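PDB 1VHO: endoglucanase from Thermotoga maritima, which is probably a metal-dependent aminopeptidase of the M42 family that binds two divalent cations per subunit. Local coordinates for residues S99-Y104 with G112-L117; Q81-E86 with I136-S141; V253-L258 with G295-L300. All coordinates share one frame; numbering follows the deposited sequence.

Contact 1: residues S99-Y104 with G112-L117; sequences SKVRIY and GVIGML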
ATOM      1  N   SER A  99     -11.787  -7.325  12.931  1.00 32.75           N
ATOM      2  CA  SER A  99     -12.860  -8.114  13.583  1.00 26.96           C
ATOM      3  C   SER A  99     -12.916  -9.422  12.802  1.00 23.32           C
ATOM      4  O   SER A  99     -12.365 -10.427  13.278  1.00 22.31           O
ATOM      5  CB  SER A  99     -14.156  -7.378  13.732  1.00 26.80           C
ATOM      6  OG  SER A  99     -15.234  -8.244  14.059  1.00 24.19           O
ATOM      7  N   LYS A 100     -13.434  -9.390  11.574  1.00 18.11           N
ATOM      8  CA  LYS A 100     -13.461 -10.606  10.752  1.00 15.80           C
ATOM      9  C   LYS A 100     -12.048 -10.847  10.188  1.00 16.36           C
ATOM     10  O   LYS A 100     -11.378  -9.946   9.627  1.00 15.98           O
ATOM     11  CB  LYS A 100     -14.432 -10.442   9.568  1.00 14.19           C
ATOM     12  CG  LYS A 100     -15.929 -10.638   9.966  1.00 16.73           C
ATOM     13  CD  LYS A 100     -16.865 -10.352   8.759  1.00 18.44           C
ATOM     14  CE  LYS A 100     -16.549 -11.293   7.613  1.00 20.25           C
ATOM     15  NZ  LYS A 100     -17.488 -11.131   6.445  1.00 29.18           N
ATOM     16  N   VAL A 101     -11.611 -12.105  10.276  1.00 15.81           N
ATOM     17  CA  VAL A 101     -10.351 -12.542   9.781  1.00 16.23           C
ATOM     18  C   VAL A 101     -10.493 -13.835   8.974  1.00 13.38           C
ATOM     19  O   VAL A 101     -11.489 -14.542   9.119  1.00 15.67           O
ATOM     20  CB  VAL A 101      -9.245 -12.821  10.834  1.00 20.18           C
ATOM     21  CG1 VAL A 101      -8.781 -11.520  11.466  1.00 20.70           C
ATOM     22  CG2 VAL A 101      -9.765 -13.823  11.902  1.00 17.98           C
ATOM     23  N   ARG A 102      -9.578 -14.004   8.032  1.00 12.84           N
ATOM     24  CA  ARG A 102      -9.549 -15.241   7.245  1.00 13.06           C
ATOM     25  C   ARG A 102      -8.150 -15.832   7.463  1.00 14.47           C
ATOM     26  O   ARG A 102      -7.164 -15.115   7.373  1.00 14.30           O
ATOM     27  CB  ARG A 102      -9.910 -15.126   5.782  1.00 14.75           C
ATOM     28  CG  ARG A 102      -9.131 -14.048   5.004  1.00 14.02           C
ATOM     29  CD  ARG A 102      -9.893 -13.803   3.679  1.00 18.32           C
ATOM     30  NE  ARG A 102      -9.170 -12.935   2.744  1.00 16.90           N
ATOM     31  CZ  ARG A 102      -9.827 -12.020   1.971  1.00 18.18           C
ATOM     32  NH1 ARG A 102     -11.162 -11.861   2.066  1.00 15.42           N
ATOM     33  NH2 ARG A 102      -9.153 -11.336   1.071  1.00 14.41           N
ATOM     34  N   ILE A 103      -8.117 -17.136   7.776  1.00 14.43           N
ATOM     35  CA  ILE A 103      -6.836 -17.752   8.124  1.00 14.84           C
ATOM     36  C   ILE A 103      -6.431 -18.854   7.168  1.00 14.92           C
ATOM     37  O   ILE A 103      -7.254 -19.735   6.861  1.00 16.02           O
ATOM     38  CB  ILE A 103      -6.967 -18.366   9.561  1.00 17.65           C
ATOM     39  CG1 ILE A 103      -7.562 -17.370  10.536  1.00 18.07           C
ATOM     40  CG2 ILE A 103      -5.553 -18.819  10.014  1.00 15.55           C
ATOM     41  CD1 ILE A 103      -7.674 -17.848  11.997  1.00 17.81           C
ATOM     42  N   TYR A 104      -5.204 -18.764   6.663  1.00 13.04           N
ATOM     43  CA  TYR A 104      -4.714 -19.772   5.750  1.00 13.45           C
ATOM     44  C   TYR A 104      -4.293 -21.007   6.527  1.00 14.80           C
ATOM     45  O   TYR A 104      -3.413 -20.913   7.392  1.00 14.97           O
ATOM     46  CB  TYR A 104      -3.492 -19.247   4.945  1.00 13.93           C
ATOM     47  CG  TYR A 104      -3.998 -18.231   3.913  1.00 14.45           C
ATOM     48  CD1 TYR A 104      -4.076 -16.884   4.200  1.00 16.33           C
ATOM     49  CD2 TYR A 104      -4.395 -18.707   2.663  1.00 15.50           C
ATOM     50  CE1 TYR A 104      -4.572 -15.985   3.263  1.00 16.11           C
ATOM     51  CE2 TYR A 104      -4.840 -17.810   1.691  1.00 17.38           C
ATOM     52  CZ  TYR A 104      -4.950 -16.463   2.029  1.00 16.82           C
ATOM     53  OH  TYR A 104      -5.464 -15.608   1.074  1.00 17.52           O
ATOM     54  N   GLY A 112     -13.192 -16.380  10.639  1.00 19.34           N
ATOM     55  CA  GLY A 112     -13.695 -16.262  12.016  1.00 18.13           C
ATOM     56  C   GLY A 112     -13.687 -14.809  12.412  1.00 17.76           C
ATOM     57  O   GLY A 112     -13.366 -13.940  11.599  1.00 18.57           O
ATOM     58  N   VAL A 113     -14.070 -14.572  13.663  1.00 16.03           N
ATOM     59  CA  VAL A 113     -14.151 -13.233  14.198  1.00 16.26           C
ATOM     60  C   VAL A 113     -13.308 -13.125  15.462  1.00 17.56           C
ATOM     61  O   VAL A 113     -13.467 -13.953  16.371  1.00 14.61           O
ATOM     62  CB  VAL A 113     -15.628 -12.936  14.579  1.00 19.95           C
ATOM     63  CG1 VAL A 113     -15.770 -11.551  15.205  1.00 21.15           C
ATOM     64  CG2 VAL A 113     -16.532 -13.065  13.353  1.00 22.85           C
ATOM     65  N   ILE A 114     -12.381 -12.165  15.448  1.00 16.71           N
ATOM     66  CA  ILE A 114     -11.502 -11.961  16.596  1.00 16.82           C
ATOM     67  C   ILE A 114     -12.304 -11.655  17.857  1.00 18.04           C
ATOM     68  O   ILE A 114     -13.287 -10.878  17.869  1.00 17.20           O
ATOM     69  CB  ILE A 114     -10.520 -10.798  16.331  1.00 19.23           C
ATOM     70  CG1 ILE A 114      -9.487 -11.223  15.267  1.00 18.66           C
ATOM     71  CG2 ILE A 114      -9.819 -10.379  17.624  1.00 19.62           C
ATOM     72  CD1 ILE A 114      -8.648 -10.056  14.807  1.00 21.17           C
ATOM     73  N   GLY A 115     -12.018 -12.409  18.922  1.00 18.45           N
ATOM     74  CA  GLY A 115     -12.632 -12.250  20.203  1.00 19.14           C
ATOM     75  C   GLY A 115     -14.030 -12.796  20.372  1.00 20.57           C
ATOM     76  O   GLY A 115     -14.595 -12.705  21.465  1.00 18.96           O
HETATM   77  N   MSE A 116     -14.624 -13.418  19.336  1.00 17.68           N
HETATM   78  CA  MSE A 116     -15.938 -13.941  19.447  1.00 18.06           C
HETATM   79  C   MSE A 116     -15.947 -15.324  20.103  1.00 17.04           C
HETATM   80  O   MSE A 116     -15.290 -16.215  19.617  1.00 17.75           O
HETATM   81  CB  MSE A 116     -16.619 -14.092  18.048  1.00 17.20           C
HETATM   82  CG  MSE A 116     -18.111 -14.510  18.237  1.00 21.93           C
HETATM   83 SE   MSE A 116     -18.874 -14.506  16.410  1.00 43.80          SE
HETATM   84  CE  MSE A 116     -18.315 -16.158  15.813  1.00 28.59           C
ATOM     85  N   LEU A 117     -16.791 -15.527  21.107  1.00 18.50           N
ATOM     86  CA  LEU A 117     -16.886 -16.848  21.722  1.00 18.53           C
ATOM     87  C   LEU A 117     -18.063 -17.612  21.103  1.00 19.27           C
ATOM     88  O   LEU A 117     -19.090 -16.998  20.795  1.00 18.35           O
ATOM     89  CB  LEU A 117     -17.261 -16.713  23.238  1.00 17.60           C
ATOM     90  CG  LEU A 117     -16.181 -15.994  24.080  1.00 20.73           C
ATOM     91  CD1 LEU A 117     -16.672 -15.731  25.500  1.00 23.36           C
ATOM     92  CD2 LEU A 117     -14.906 -16.806  24.051  1.00 22.28           C
TER
HETATM   93  O   HOH W   1     -14.380  -8.483  16.781  1.00 37.60           O
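Ser-99, Lys-100 and Val-101 pair antiparallel with Ile-114, Val-113 and Gly-112 at the open end of a beta hairpin. Val-101 and Gly-112 form a hydrogen-bonded pair in which each residue serves as both donor and acceptor: Val-101 N donates to Gly-112 O at 2.9 Å, and Val-101 O accepts from Gly-112 N at the same 2.9 Å. Beyond the non-hydrogen-bonded pair Lys-100 and Val-113, Ile-114 N donates to Ser-99 O at 2.8 Å in a nearly straight bond (171°). Ser-99 O also meets Val-113 CA in a CA-H...O contact. A water links the two segments beyond this, donating to Ile-114 O and hydrogen-bonded to Ser-99 OG at 2.9 Å. Val-113 O accepts from Met-116 N within a type II turn, whose third position is filled by Gly-115 with its positive phi (77°).

The side chains of Val-101 and Ile-114 cross at about a right angle. Val-101 CG1, anti to the carbonyl carbon (chi1 -69°), touches Ile-114 CD1 at 3.7 Å, while Val-101 CG2 lies 3.6 Å from Gly-112 O. An alanine at Val-101 would probably open a gap beside Ile-114 CD1 and let that side chain turn, with the backbone bonds largely kept.

The hairpin continues through Ile-103 and Glu-110. On its other side, strand 100-105 bonds to strand 152-155, Arg-102 pairing with Val-154 and Tyr-104 with Ile-152, which leaves strand 108-113 outermost in a six-stranded antiparallel sheet.

Contact 2: residues Q81-E86 with I136-S141; sequences QFARLE and IFVDLS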
ATOM      1  N   GLN A  81      -9.743 -24.491  23.582  1.00 31.54           N
ATOM      2  CA  GLN A  81     -10.453 -24.123  22.358  1.00 29.44           C
ATOM      3  C   GLN A  81     -10.044 -22.756  21.847  1.00 28.26           C
ATOM      4  O   GLN A  81     -10.647 -22.269  20.880  1.00 28.24           O
ATOM      5  CB  GLN A  81     -11.970 -24.184  22.586  1.00 31.49           C
ATOM      6  CG  GLN A  81     -12.498 -23.137  23.512  1.00 25.69           C
ATOM      7  CD  GLN A  81     -13.954 -23.321  23.903  1.00 29.28           C
ATOM      8  OE1 GLN A  81     -14.183 -23.791  25.017  1.00 24.39           O
ATOM      9  NE2 GLN A  81     -14.936 -22.891  23.110  1.00 24.69           N
ATOM     10  N   PHE A  82      -9.031 -22.098  22.419  1.00 26.62           N
ATOM     11  CA  PHE A  82      -8.680 -20.763  21.955  1.00 25.80           C
ATOM     12  C   PHE A  82      -7.323 -20.649  21.285  1.00 27.68           C
ATOM     13  O   PHE A  82      -6.277 -21.076  21.798  1.00 27.85           O
ATOM     14  CB  PHE A  82      -8.818 -19.732  23.084  1.00 24.45           C
ATOM     15  CG  PHE A  82     -10.164 -19.753  23.765  1.00 25.32           C
ATOM     16  CD1 PHE A  82     -11.303 -19.277  23.135  1.00 24.11           C
ATOM     17  CD2 PHE A  82     -10.299 -20.286  25.051  1.00 25.29           C
ATOM     18  CE1 PHE A  82     -12.543 -19.324  23.730  1.00 25.91           C
ATOM     19  CE2 PHE A  82     -11.535 -20.345  25.653  1.00 24.42           C
ATOM     20  CZ  PHE A  82     -12.672 -19.856  25.012  1.00 28.91           C
ATOM     21  N   ALA A  83      -7.304 -20.123  20.057  1.00 25.74           N
ATOM     22  CA  ALA A  83      -6.025 -19.906  19.357  1.00 22.81           C
ATOM     23  C   ALA A  83      -5.670 -18.426  19.535  1.00 24.56           C
ATOM     24  O   ALA A  83      -6.491 -17.516  19.270  1.00 24.31           O
ATOM     25  CB  ALA A  83      -6.068 -20.249  17.898  1.00 19.74           C
ATOM     26  N   ARG A  84      -4.429 -18.163  19.928  1.00 22.33           N
ATOM     27  CA  ARG A  84      -3.985 -16.791  20.110  1.00 22.16           C
ATOM     28  C   ARG A  84      -3.314 -16.265  18.824  1.00 20.44           C
ATOM     29  O   ARG A  84      -2.601 -17.037  18.203  1.00 23.46           O
ATOM     30  CB  ARG A  84      -2.931 -16.724  21.255  1.00 27.10           C
ATOM     31  CG  ARG A  84      -2.284 -15.340  21.273  1.00 30.71           C
ATOM     32  CD  ARG A  84      -1.166 -15.255  22.287  1.00 39.56           C
ATOM     33  NE  ARG A  84      -1.683 -15.024  23.640  1.00 46.49           N
ATOM     34  CZ  ARG A  84      -0.924 -15.217  24.718  1.00 50.64           C
ATOM     35  NH1 ARG A  84       0.339 -15.634  24.581  1.00 49.68           N
ATOM     36  NH2 ARG A  84      -1.442 -15.006  25.917  1.00 52.24           N
ATOM     37  N   LEU A  85      -3.576 -15.021  18.448  1.00 20.99           N
ATOM     38  CA  LEU A  85      -2.974 -14.459  17.244  1.00 23.52           C
ATOM     39  C   LEU A  85      -2.029 -13.301  17.597  1.00 23.65           C
ATOM     40  O   LEU A  85      -2.420 -12.482  18.431  1.00 25.64           O
ATOM     41  CB  LEU A  85      -4.043 -13.838  16.322  1.00 22.86           C
ATOM     42  CG  LEU A  85      -5.141 -14.777  15.805  1.00 28.72           C
ATOM     43  CD1 LEU A  85      -6.095 -13.992  14.887  1.00 30.47           C
ATOM     44  CD2 LEU A  85      -4.536 -15.932  15.037  1.00 26.13           C
ATOM     45  N   GLU A  86      -0.872 -13.242  16.977  1.00 23.04           N
ATOM     46  CA  GLU A  86       0.077 -12.170  17.181  1.00 21.28           C
ATOM     47  C   GLU A  86       0.306 -11.432  15.861  1.00 20.56           C
ATOM     48  O   GLU A  86       0.404 -12.090  14.845  1.00 20.02           O
ATOM     49  CB  GLU A  86       1.450 -12.759  17.641  1.00 28.32           C
ATOM     50  CG  GLU A  86       1.315 -13.212  19.085  1.00 36.41           C
ATOM     51  CD  GLU A  86       2.608 -13.535  19.787  1.00 42.80           C
ATOM     52  OE1 GLU A  86       2.524 -13.793  21.006  1.00 46.70           O
ATOM     53  OE2 GLU A  86       3.684 -13.539  19.141  1.00 47.21           O
ATOM     54  N   ILE A 136      -5.482 -11.320  21.520  1.00 32.09           N
ATOM     55  CA  ILE A 136      -6.194 -11.428  20.233  1.00 28.28           C
ATOM     56  C   ILE A 136      -6.439 -12.930  20.045  1.00 24.80           C
ATOM     57  O   ILE A 136      -5.467 -13.655  19.981  1.00 22.99           O
ATOM     58  CB  ILE A 136      -5.283 -10.988  19.070  1.00 30.28           C
ATOM     59  CG1 ILE A 136      -4.734  -9.585  19.359  1.00 31.02           C
ATOM     60  CG2 ILE A 136      -6.034 -11.007  17.736  1.00 25.04           C
ATOM     61  CD1 ILE A 136      -5.806  -8.603  19.709  1.00 33.46           C
ATOM     62  N   PHE A 137      -7.690 -13.363  19.981  1.00 22.29           N
ATOM     63  CA  PHE A 137      -7.897 -14.798  19.831  1.00 20.29           C
ATOM     64  C   PHE A 137      -9.098 -15.127  18.955  1.00 17.96           C
ATOM     65  O   PHE A 137      -9.918 -14.269  18.669  1.00 19.74           O
ATOM     66  CB  PHE A 137      -8.171 -15.435  21.233  1.00 19.10           C
ATOM     67  CG  PHE A 137      -9.475 -15.086  21.850  1.00 20.57           C
ATOM     68  CD1 PHE A 137     -10.592 -15.908  21.701  1.00 21.80           C
ATOM     69  CD2 PHE A 137      -9.645 -13.906  22.571  1.00 21.13           C
ATOM     70  CE1 PHE A 137     -11.804 -15.563  22.254  1.00 22.29           C
ATOM     71  CE2 PHE A 137     -10.851 -13.546  23.140  1.00 21.38           C
ATOM     72  CZ  PHE A 137     -11.955 -14.390  22.969  1.00 21.32           C
ATOM     73  N   VAL A 138      -9.180 -16.396  18.577  1.00 18.68           N
ATOM     74  CA  VAL A 138     -10.346 -16.899  17.848  1.00 16.57           C
ATOM     75  C   VAL A 138     -10.746 -18.187  18.577  1.00 19.33           C
ATOM     76  O   VAL A 138      -9.839 -18.805  19.188  1.00 19.14           O
ATOM     77  CB  VAL A 138     -10.172 -17.125  16.362  1.00 19.94           C
ATOM     78  CG1 VAL A 138     -10.010 -15.747  15.678  1.00 16.31           C
ATOM     79  CG2 VAL A 138      -9.044 -18.068  15.987  1.00 19.25           C
ATOM     80  N   ASP A 139     -12.030 -18.462  18.635  1.00 17.46           N
ATOM     81  CA  ASP A 139     -12.575 -19.654  19.297  1.00 17.50           C
ATOM     82  C   ASP A 139     -12.573 -20.789  18.272  1.00 19.75           C
ATOM     83  O   ASP A 139     -13.360 -20.770  17.316  1.00 18.21           O
ATOM     84  CB  ASP A 139     -13.981 -19.341  19.824  1.00 18.62           C
ATOM     85  CG  ASP A 139     -14.600 -20.446  20.680  1.00 19.03           C
ATOM     86  OD1 ASP A 139     -14.296 -21.630  20.442  1.00 17.89           O
ATOM     87  OD2 ASP A 139     -15.430 -20.082  21.536  1.00 18.58           O
ATOM     88  N   LEU A 140     -11.672 -21.734  18.428  1.00 19.25           N
ATOM     89  CA  LEU A 140     -11.479 -22.884  17.550  1.00 23.04           C
ATOM     90  C   LEU A 140     -12.651 -23.811  17.404  1.00 26.10           C
ATOM     91  O   LEU A 140     -12.786 -24.498  16.374  1.00 24.79           O
ATOM     92  CB  LEU A 140     -10.266 -23.693  18.009  1.00 28.70           C
ATOM     93  CG  LEU A 140      -8.898 -23.399  17.403  1.00 35.45           C
ATOM     94  CD1 LEU A 140      -8.782 -22.004  16.814  1.00 36.10           C
ATOM     95  CD2 LEU A 140      -7.819 -23.636  18.454  1.00 35.64           C
ATOM     96  N   SER A 141     -13.599 -23.810  18.358  1.00 25.27           N
ATOM     97  CA  SER A 141     -14.757 -24.678  18.244  1.00 26.71           C
ATOM     98  C   SER A 141     -15.658 -24.193  17.117  1.00 28.99           C
ATOM     99  O   SER A 141     -16.592 -24.911  16.746  1.00 31.76           O
ATOM    100  CB  SER A 141     -15.513 -24.749  19.582  1.00 22.10           C
ATOM    101  OG  SER A 141     -16.119 -23.513  19.823  1.00 24.44           O
TER
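Asp-139 OD1 is gripped by three donors: Gln-81 NE2 from across the contact, and Ser-141 N and Ser-141 OG from two residues further on. The bond from Ser-141 N makes an Asx turn just where edge strand 137-139 of the antiparallel sheet, paired with strand 82-87, gives way to a 3-10 segment. Gln-81 NE2 approaches OD1 on the syn side at 3.0 Å, Ser-141 N comes in on the anti side, and Ser-141 OG sits above the carboxylate plane, 2.7 Å from OD1. Asp-139 OD2 accepts from Ala-118 N, so both oxygens of this buried carboxylate are satisfied and its rotation is probably fixed.

Gln-81 CG stands between backbone N and carbonyl carbon (chi1 68°), and it lies 3.5 Å above the plane of the Phe-82 ring, over its centre. The Phe-82 and Phe-137 side chains lie side by side, pointing the same way, with their ring planes 86° apart and their CD1 atoms 3.7 Å from each other. On this face too, Arg-84 NH2 forms a salt bridge with Glu-135.

Backbone bonds run from Leu-85 N to Ile-136 O, in both directions between Ala-83 and Val-138, and from Leu-140 N to Gln-81 O at 2.7 Å. Ala-83 and Val-138 share the opposite face, CB to CG2 at 4.2 Å. The side chains of Leu-85 and Ile-136 cross at about a right angle, Leu-85 CB meeting Ile-136 CG2 at 3.7 Å.

Contact 3: residues V253-L258 with G295-L300; sequences VVDRNL and GVRTSL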
ATOM      1  N   VAL A 253      12.339  16.871   4.664  1.00 30.94           N
ATOM      2  CA  VAL A 253      13.145  15.928   3.858  1.00 32.18           C
ATOM      3  C   VAL A 253      12.951  16.106   2.368  1.00 29.57           C
ATOM      4  O   VAL A 253      13.862  15.840   1.579  1.00 29.48           O
ATOM      5  CB  VAL A 253      12.845  14.471   4.265  1.00 35.96           C
ATOM      6  CG1 VAL A 253      12.978  14.330   5.791  1.00 37.48           C
ATOM      7  CG2 VAL A 253      11.466  14.018   3.837  1.00 36.17           C
ATOM      8  N   VAL A 254      11.805  16.686   1.944  1.00 27.73           N
ATOM      9  CA  VAL A 254      11.628  16.832   0.504  1.00 26.46           C
ATOM     10  C   VAL A 254      12.518  17.885  -0.132  1.00 28.20           C
ATOM     11  O   VAL A 254      12.923  18.851   0.520  1.00 26.60           O
ATOM     12  CB  VAL A 254      10.172  17.106   0.109  1.00 26.76           C
ATOM     13  CG1 VAL A 254       9.262  16.043   0.745  1.00 26.85           C
ATOM     14  CG2 VAL A 254       9.718  18.496   0.510  1.00 26.06           C
ATOM     15  N   ASP A 255      12.797  17.641  -1.412  1.00 27.45           N
ATOM     16  CA  ASP A 255      13.580  18.648  -2.165  1.00 28.09           C
ATOM     17  C   ASP A 255      12.536  19.659  -2.645  1.00 28.14           C
ATOM     18  O   ASP A 255      11.825  19.419  -3.620  1.00 27.38           O
ATOM     19  CB  ASP A 255      14.346  17.983  -3.270  1.00 27.39           C
ATOM     20  CG  ASP A 255      15.223  18.920  -4.080  1.00 34.36           C
ATOM     21  OD1 ASP A 255      14.702  19.858  -4.722  1.00 33.18           O
ATOM     22  OD2 ASP A 255      16.445  18.694  -4.113  1.00 36.67           O
ATOM     23  N   ARG A 256      12.461  20.834  -1.984  1.00 26.54           N
ATOM     24  CA  ARG A 256      11.415  21.803  -2.344  1.00 25.81           C
ATOM     25  C   ARG A 256      11.475  22.298  -3.767  1.00 25.03           C
ATOM     26  O   ARG A 256      10.428  22.661  -4.320  1.00 22.03           O
ATOM     27  CB  ARG A 256      11.397  22.960  -1.324  1.00 25.69           C
ATOM     28  CG  ARG A 256      10.221  23.907  -1.518  1.00 26.92           C
ATOM     29  CD  ARG A 256       8.896  23.300  -1.100  1.00 25.09           C
ATOM     30  NE  ARG A 256       7.767  24.158  -1.421  1.00 26.08           N
ATOM     31  CZ  ARG A 256       7.233  24.464  -2.573  1.00 29.01           C
ATOM     32  NH1 ARG A 256       7.714  23.966  -3.722  1.00 27.64           N
ATOM     33  NH2 ARG A 256       6.168  25.273  -2.627  1.00 27.89           N
ATOM     34  N   ASN A 257      12.643  22.329  -4.395  1.00 23.90           N
ATOM     35  CA  ASN A 257      12.744  22.786  -5.789  1.00 26.35           C
ATOM     36  C   ASN A 257      12.154  21.732  -6.719  1.00 24.62           C
ATOM     37  O   ASN A 257      11.497  22.052  -7.699  1.00 24.96           O
ATOM     38  CB  ASN A 257      14.205  23.034  -6.179  1.00 33.96           C
ATOM     39  CG  ASN A 257      14.345  23.474  -7.622  1.00 44.22           C
ATOM     40  OD1 ASN A 257      15.179  22.958  -8.381  1.00 50.16           O
ATOM     41  ND2 ASN A 257      13.516  24.421  -8.057  1.00 49.08           N
ATOM     42  N   LEU A 258      12.448  20.467  -6.472  1.00 23.39           N
ATOM     43  CA  LEU A 258      11.842  19.381  -7.301  1.00 22.74           C
ATOM     44  C   LEU A 258      10.332  19.439  -7.124  1.00 20.43           C
ATOM     45  O   LEU A 258       9.527  19.425  -8.063  1.00 19.77           O
ATOM     46  CB  LEU A 258      12.360  18.028  -6.794  1.00 24.35           C
ATOM     47  CG  LEU A 258      11.615  16.777  -7.321  1.00 24.10           C
ATOM     48  CD1 LEU A 258      11.717  16.717  -8.830  1.00 25.93           C
ATOM     49  CD2 LEU A 258      12.146  15.495  -6.683  1.00 21.83           C
ATOM     50  N   GLY A 295      21.874  11.371  -1.720  1.00 41.25           N
ATOM     51  CA  GLY A 295      21.623  12.568  -2.501  1.00 39.72           C
ATOM     52  C   GLY A 295      20.505  12.509  -3.518  1.00 38.03           C
ATOM     53  O   GLY A 295      20.469  13.329  -4.458  1.00 37.76           O
ATOM     54  N   VAL A 296      19.548  11.575  -3.394  1.00 35.34           N
ATOM     55  CA  VAL A 296      18.466  11.537  -4.391  1.00 33.58           C
ATOM     56  C   VAL A 296      17.447  12.640  -4.116  1.00 30.86           C
ATOM     57  O   VAL A 296      16.891  12.637  -3.010  1.00 32.12           O
ATOM     58  CB  VAL A 296      17.765  10.158  -4.367  1.00 32.41           C
ATOM     59  CG1 VAL A 296      16.587  10.133  -5.337  1.00 30.81           C
ATOM     60  CG2 VAL A 296      18.747   9.062  -4.724  1.00 31.77           C
ATOM     61  N   ARG A 297      17.201  13.539  -5.053  1.00 29.18           N
ATOM     62  CA  ARG A 297      16.192  14.589  -4.805  1.00 29.56           C
ATOM     63  C   ARG A 297      14.832  13.855  -4.678  1.00 27.93           C
ATOM     64  O   ARG A 297      14.490  13.175  -5.641  1.00 24.96           O
ATOM     65  CB  ARG A 297      16.176  15.600  -5.920  1.00 32.58           C
ATOM     66  CG  ARG A 297      17.562  16.288  -6.066  1.00 43.13           C
ATOM     67  CD  ARG A 297      17.504  17.391  -7.118  1.00 45.83           C
ATOM     68  NE  ARG A 297      17.777  16.887  -8.447  1.00 51.60           N
ATOM     69  CZ  ARG A 297      16.896  16.429  -9.319  1.00 54.93           C
ATOM     70  NH1 ARG A 297      15.610  16.417  -8.998  1.00 58.32           N
ATOM     71  NH2 ARG A 297      17.304  15.984 -10.500  1.00 57.01           N
ATOM     72  N   THR A 298      14.148  14.053  -3.562  1.00 26.94           N
ATOM     73  CA  THR A 298      12.909  13.327  -3.328  1.00 25.73           C
ATOM     74  C   THR A 298      11.683  14.161  -3.021  1.00 24.64           C
ATOM     75  O   THR A 298      11.702  15.262  -2.471  1.00 23.25           O
ATOM     76  CB  THR A 298      13.121  12.315  -2.174  1.00 28.43           C
ATOM     77  OG1 THR A 298      14.307  11.522  -2.395  1.00 30.31           O
ATOM     78  CG2 THR A 298      11.974  11.307  -2.105  1.00 30.35           C
ATOM     79  N   SER A 299      10.540  13.636  -3.483  1.00 21.00           N
ATOM     80  CA  SER A 299       9.247  14.239  -3.253  1.00 17.80           C
ATOM     81  C   SER A 299       8.325  13.185  -2.613  1.00 20.02           C
ATOM     82  O   SER A 299       8.440  12.009  -2.984  1.00 20.14           O
ATOM     83  CB  SER A 299       8.624  14.722  -4.573  1.00 16.92           C
ATOM     84  OG  SER A 299       7.265  15.110  -4.325  1.00 18.47           O
ATOM     85  N   LEU A 300       7.461  13.583  -1.701  1.00 19.53           N
ATOM     86  CA  LEU A 300       6.480  12.707  -1.081  1.00 19.47           C
ATOM     87  C   LEU A 300       5.097  13.164  -1.550  1.00 18.93           C
ATOM     88  O   LEU A 300       4.767  14.347  -1.470  1.00 16.94           O
ATOM     89  CB  LEU A 300       6.502  12.786   0.441  1.00 18.96           C
ATOM     90  CG  LEU A 300       5.400  11.936   1.155  1.00 22.60           C
ATOM     91  CD1 LEU A 300       5.872  10.477   1.089  1.00 21.29           C
ATOM     92  CD2 LEU A 300       5.301  12.434   2.582  1.00 26.51           C
TER
HETATM   93  O   HOH W   2      15.004  15.269  -1.087  1.00 31.43           O
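Asp-255 and Thr-298 are joined by the one direct hydrogen bond between the two segments, from Asp-255 N to Thr-298 O at 2.8 Å, nearly straight (171°) and in the carbonyl plane. Thr-298 O is also touched by Val-254 CA in a CA-H...O contact. A water makes a second link, donating to Val-253 O and accepting from Thr-298 N at 2.9 Å. Within the strand segment, Thr-298 OG1 donates back to Val-296 O.

The capping interaction belongs to Asp-255, the N-cap of helix 256-268. Its CG is anti to the backbone N (chi1 -178°), and OD1 accepts from Leu-258 N at 2.9 Å. The helix end would be expected to stabilise the charged form of this carboxylate.

Asp-255 OD2 meets the aliphatic part of Arg-297, lying 3.3 Å from CG and close to CD, yet it stays 4.9 Å from Arg-297 NE, so any attraction is probably a longer-range one.

Van der Waals contacts make up the rest. Leu-258 splits its branches: CD2 sits 3.5 Å from Arg-297 O and also lies near Ser-299 CB, while CD1 meets the edge of the Arg-297 guanidinium at NH1, in its plane. Val-254 CG1 and Leu-300 CB, 4.3 Å apart, form the apolar pair.

The Leu-300 side chain touches Asp-227, a predicted metal ligand on neighbouring strand 222-229. The arrangement is that of an alpha/beta fold, a capped helix start laid on the central mixed sheet, here the helix of the beta-alpha-beta crossover between parallel strands 247-249 and 274-276.

Following the chain from the N terminus, strand 82-87 opens contact 2; contact 1 then closes its short hairpin, 99-104 with 112-117, before 136-141 returns to complete contact 2. The smaller loop thus falls wholly within the larger. The second segments of the two contacts belong to opposite outer strands of one antiparallel sheet, yet they meet: Gly-115 N lies 2.8 Å from Phe-137 O, probably a hydrogen bond, consistent with the sheet curling so that its two edges approach. Contact 3 follows in series and closes a loop of 36 residues. Its centre lies about 42 Å from that of contact 1, and it ties a helix start to the mixed sheet that carries predicted metal ligands.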